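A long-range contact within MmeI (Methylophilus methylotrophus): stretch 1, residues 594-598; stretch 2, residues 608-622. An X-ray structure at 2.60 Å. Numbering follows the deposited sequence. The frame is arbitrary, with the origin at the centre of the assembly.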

# COMPACT_ATOMS: atom_id res chain seq x y z
N GLU A 594 -10.37 19.21 -16.08
CA GLU A 594 -8.93 19.06 -16.31
C GLU A 594 -8.37 17.92 -15.46
O GLU A 594 -7.75 18.15 -14.42
CB GLU A 594 -8.22 20.36 -16.02
CG GLU A 594 -8.66 21.45 -16.93
CD GLU A 594 -7.50 22.24 -17.45
OE1 GLU A 594 -6.98 23.07 -16.67
OE2 GLU A 594 -7.09 22.02 -18.63
N LYS A 595 -8.56 16.68 -15.92
CA LYS A 595 -8.06 15.53 -15.18
C LYS A 595 -6.61 15.31 -15.56
O LYS A 595 -6.27 15.31 -16.75
CB LYS A 595 -8.91 14.30 -15.49
CG LYS A 595 -10.35 14.43 -14.98
CD LYS A 595 -11.32 13.50 -15.72
CE LYS A 595 -12.74 13.65 -15.17
NZ LYS A 595 -13.53 12.38 -15.27
N ILE A 596 -5.75 15.15 -14.56
CA ILE A 596 -4.33 14.84 -14.77
C ILE A 596 -4.06 13.43 -14.24
O ILE A 596 -4.55 13.04 -13.17
CB ILE A 596 -3.41 15.89 -14.11
CG1 ILE A 596 -3.56 15.88 -12.58
CG2 ILE A 596 -3.70 17.27 -14.70
CD1 ILE A 596 -3.36 17.24 -11.83
N ILE A 597 -3.32 12.65 -15.03
CA ILE A 597 -2.77 11.37 -14.60
C ILE A 597 -1.28 11.57 -14.47
O ILE A 597 -0.62 12.00 -15.43
CB ILE A 597 -3.08 10.26 -15.62
CG1 ILE A 597 -4.58 10.01 -15.72
CG2 ILE A 597 -2.32 8.98 -15.27
CD1 ILE A 597 -4.94 9.10 -16.87
N TYR A 598 -0.73 11.31 -13.29
CA TYR A 598 0.72 11.39 -13.08
C TYR A 598 1.35 10.04 -13.41
O TYR A 598 0.98 9.02 -12.82
CB TYR A 598 1.03 11.77 -11.63
CG TYR A 598 0.60 13.16 -11.23
CD1 TYR A 598 -0.72 13.43 -10.90
CD2 TYR A 598 1.51 14.20 -11.18
CE1 TYR A 598 -1.10 14.69 -10.52
CE2 TYR A 598 1.13 15.46 -10.82
CZ TYR A 598 -0.18 15.71 -10.49
OH TYR A 598 -0.55 16.99 -10.11
N LEU A 608 5.45 12.54 -13.65
CA LEU A 608 5.20 13.55 -14.67
C LEU A 608 3.69 13.66 -14.89
O LEU A 608 3.05 12.67 -15.23
CB LEU A 608 5.92 13.18 -15.97
CG LEU A 608 6.08 14.24 -17.05
CD1 LEU A 608 7.02 15.37 -16.60
CD2 LEU A 608 6.56 13.60 -18.33
N ALA A 609 3.15 14.87 -14.74
CA ALA A 609 1.73 15.10 -15.00
C ALA A 609 1.42 15.13 -16.49
O ALA A 609 2.02 15.90 -17.24
CB ALA A 609 1.28 16.41 -14.35
N ILE A 610 0.43 14.34 -16.91
CA ILE A 610 -0.05 14.27 -18.28
C ILE A 610 -1.55 14.57 -18.29
O ILE A 610 -2.30 14.11 -17.42
CB ILE A 610 0.23 12.88 -18.91
CG1 ILE A 610 1.74 12.69 -19.13
CG2 ILE A 610 -0.56 12.66 -20.20
CD1 ILE A 610 2.49 13.88 -19.80
N LYS A 611 -1.99 15.35 -19.27
CA LYS A 611 -3.40 15.66 -19.42
C LYS A 611 -4.17 14.39 -19.76
O LYS A 611 -3.65 13.50 -20.44
CB LYS A 611 -3.59 16.73 -20.51
CG LYS A 611 -5.01 17.08 -20.85
CD LYS A 611 -5.13 18.53 -21.33
CE LYS A 611 -5.21 18.63 -22.85
NZ LYS A 611 -5.72 19.97 -23.25
N ALA A 612 -5.40 14.28 -19.28
CA ALA A 612 -6.17 13.08 -19.56
C ALA A 612 -7.60 13.45 -19.92
O ALA A 612 -8.24 14.25 -19.23
CB ALA A 612 -6.17 12.14 -18.36
N LYS A 613 -8.09 12.86 -21.02
CA LYS A 613 -9.49 13.02 -21.38
C LYS A 613 -10.39 12.42 -20.31
O LYS A 613 -11.30 13.08 -19.79
CB LYS A 613 -9.77 12.38 -22.74
N ASN A 614 -10.14 11.16 -19.95
CA ASN A 614 -10.89 10.48 -18.89
C ASN A 614 -9.92 9.67 -18.05
O ASN A 614 -8.85 9.28 -18.52
CB ASN A 614 -11.98 9.58 -19.47
CG ASN A 614 -12.75 8.86 -18.39
OD1 ASN A 614 -13.08 9.44 -17.35
ND2 ASN A 614 -13.02 7.57 -18.62
N ILE A 615 -10.29 9.42 -16.80
CA ILE A 615 -9.51 8.52 -15.96
C ILE A 615 -10.31 7.25 -15.70
O ILE A 615 -11.39 7.30 -15.10
CB ILE A 615 -9.06 9.18 -14.65
CG1 ILE A 615 -8.32 10.48 -14.96
CG2 ILE A 615 -8.10 8.25 -13.93
CD1 ILE A 615 -7.57 11.04 -13.79
N ASN A 616 -9.76 6.13 -16.18
CA ASN A 616 -10.33 4.79 -16.07
C ASN A 616 -10.42 4.31 -14.64
O ASN A 616 -9.65 4.74 -13.78
CB ASN A 616 -9.46 3.77 -16.81
CG ASN A 616 -10.02 3.41 -18.14
OD1 ASN A 616 -9.30 2.95 -19.02
ND2 ASN A 616 -11.32 3.63 -18.30
N PRO A 617 -11.29 3.35 -14.37
CA PRO A 617 -11.12 2.53 -13.16
C PRO A 617 -9.77 1.80 -13.12
O PRO A 617 -9.27 1.50 -12.03
CB PRO A 617 -12.31 1.56 -13.20
CG PRO A 617 -12.91 1.71 -14.59
CD PRO A 617 -12.55 3.07 -15.08
N TYR A 618 -9.15 1.54 -14.28
CA TYR A 618 -7.76 1.09 -14.35
C TYR A 618 -6.75 2.24 -14.25
O TYR A 618 -5.54 1.98 -14.32
CB TYR A 618 -7.52 0.34 -15.66
CG TYR A 618 -8.43 -0.83 -15.95
CD1 TYR A 618 -9.61 -0.66 -16.66
CD2 TYR A 618 -8.09 -2.12 -15.53
CE1 TYR A 618 -10.42 -1.75 -16.94
CE2 TYR A 618 -8.90 -3.20 -15.79
CZ TYR A 618 -10.06 -3.01 -16.50
OH TYR A 618 -10.87 -4.10 -16.77
N LEU A 619 -7.22 3.49 -14.09
CA LEU A 619 -6.40 4.71 -14.10
C LEU A 619 -5.75 4.96 -15.46
O LEU A 619 -4.64 5.49 -15.53
CB LEU A 619 -5.31 4.69 -13.02
CG LEU A 619 -5.77 4.32 -11.62
CD1 LEU A 619 -4.58 4.38 -10.68
CD2 LEU A 619 -6.85 5.27 -11.21
N ARG A 620 -6.43 4.61 -16.54
CA ARG A 620 -5.96 4.91 -17.88
C ARG A 620 -6.84 5.98 -18.54
O ARG A 620 -7.99 6.21 -18.15
CB ARG A 620 -5.95 3.66 -18.76
CG ARG A 620 -4.85 2.66 -18.44
CD ARG A 620 -4.88 1.54 -19.46
NE ARG A 620 -6.15 0.82 -19.39
CZ ARG A 620 -6.28 -0.39 -18.86
NH1 ARG A 620 -5.23 -1.04 -18.37
NH2 ARG A 620 -7.48 -0.97 -18.83
N ASP A 621 -6.29 6.61 -19.56
CA ASP A 621 -7.09 7.53 -20.37
C ASP A 621 -7.83 6.69 -21.40
O ASP A 621 -7.29 6.35 -22.45
CB ASP A 621 -6.22 8.59 -21.01
CG ASP A 621 -7.04 9.70 -21.62
OD1 ASP A 621 -8.29 9.55 -21.64
OD2 ASP A 621 -6.44 10.71 -22.08
N GLY A 622 -9.07 6.33 -21.09
CA GLY A 622 -9.86 5.59 -22.04
C GLY A 622 -11.29 5.44 -21.58
O GLY A 622 -11.75 6.18 -20.71

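Two neighbouring antiparallel strands are joined first by their backbones, and what their side chains add depends on which face of the sheet they occupy. This segment of MmeI illustrates the principle. The firmest polar link is the reciprocal pair between Ile 597 and Ile 610: the N of Ile 597 donates to the O of Ile 610 at 3.0 Å, and the N of Ile 610 returns a bond to the O of Ile 597, also at 3.0 Å, both close to 155° at the hydrogen. The bonds are made by main-chain atoms, and the two side chains fare differently: that of Ile 597 is buried, whereas the end of Ile 610 leads away from stretch 1 and the residue is exposed. A further bond, from Ala 612 N to Lys 595 O at 2.9 Å, is more bent, at 136°.

Between such pairs the strands approach more closely. The CA atoms of Tyr 598 and Ala 609 lie 4.3 Å apart, against 5.4 Å for those of Ile 597 and Ile 610. Here CA-H...O contacts supplement the conventional bonds: Ile 596 CA lies 3.4 Å from Ile 610 O, and Tyr 598 CA lies 3.4 Å from Leu 608 O.

Alternation then sorts the side chains. Lys 595, Ile 597, Ile 610 and Ala 612 share one face, and on it Ile 597 is the centre of the packing. With chi1 in m and chi2 in t, its side chain extends so that CD1 reaches Ala 612 CB at 3.6 Å, while its CG1 meets Ile 615 CD1 at 3.7 Å. The small methyl of Ala 612 suits a buried position beside so long a neighbour, and Ile 615, beyond the strand, points its CB toward stretch 1 and supplies a second apolar surface. Lys 595 contributes its aliphatic portion, CB lying 3.9 Å from Ile 615 CG1, while its partly exposed chain carries NZ to 3.6 Å from Asn 614 OD1, a polar approach too long to count as a hydrogen bond.

The other face carries Ile 596, Tyr 598, Ala 609 and Lys 611. The Tyr 598 ring meets Ala 609 obliquely, its CE2 3.7 Å from Ala 609 CB, an apolar contact in which the small alanine methyl packs against the aromatic ring.

The loop that brings Ile 615 into place is itself braced. Asp 621 accepts from two successive amides, OD2 from Lys 613 N at 2.9 Å and OD1 from Asn 614 N at 3.0 Å, and a type I turn from Asn 616 to Leu 619 reverses the chain. In all, 617 Å² is buried between the stretches.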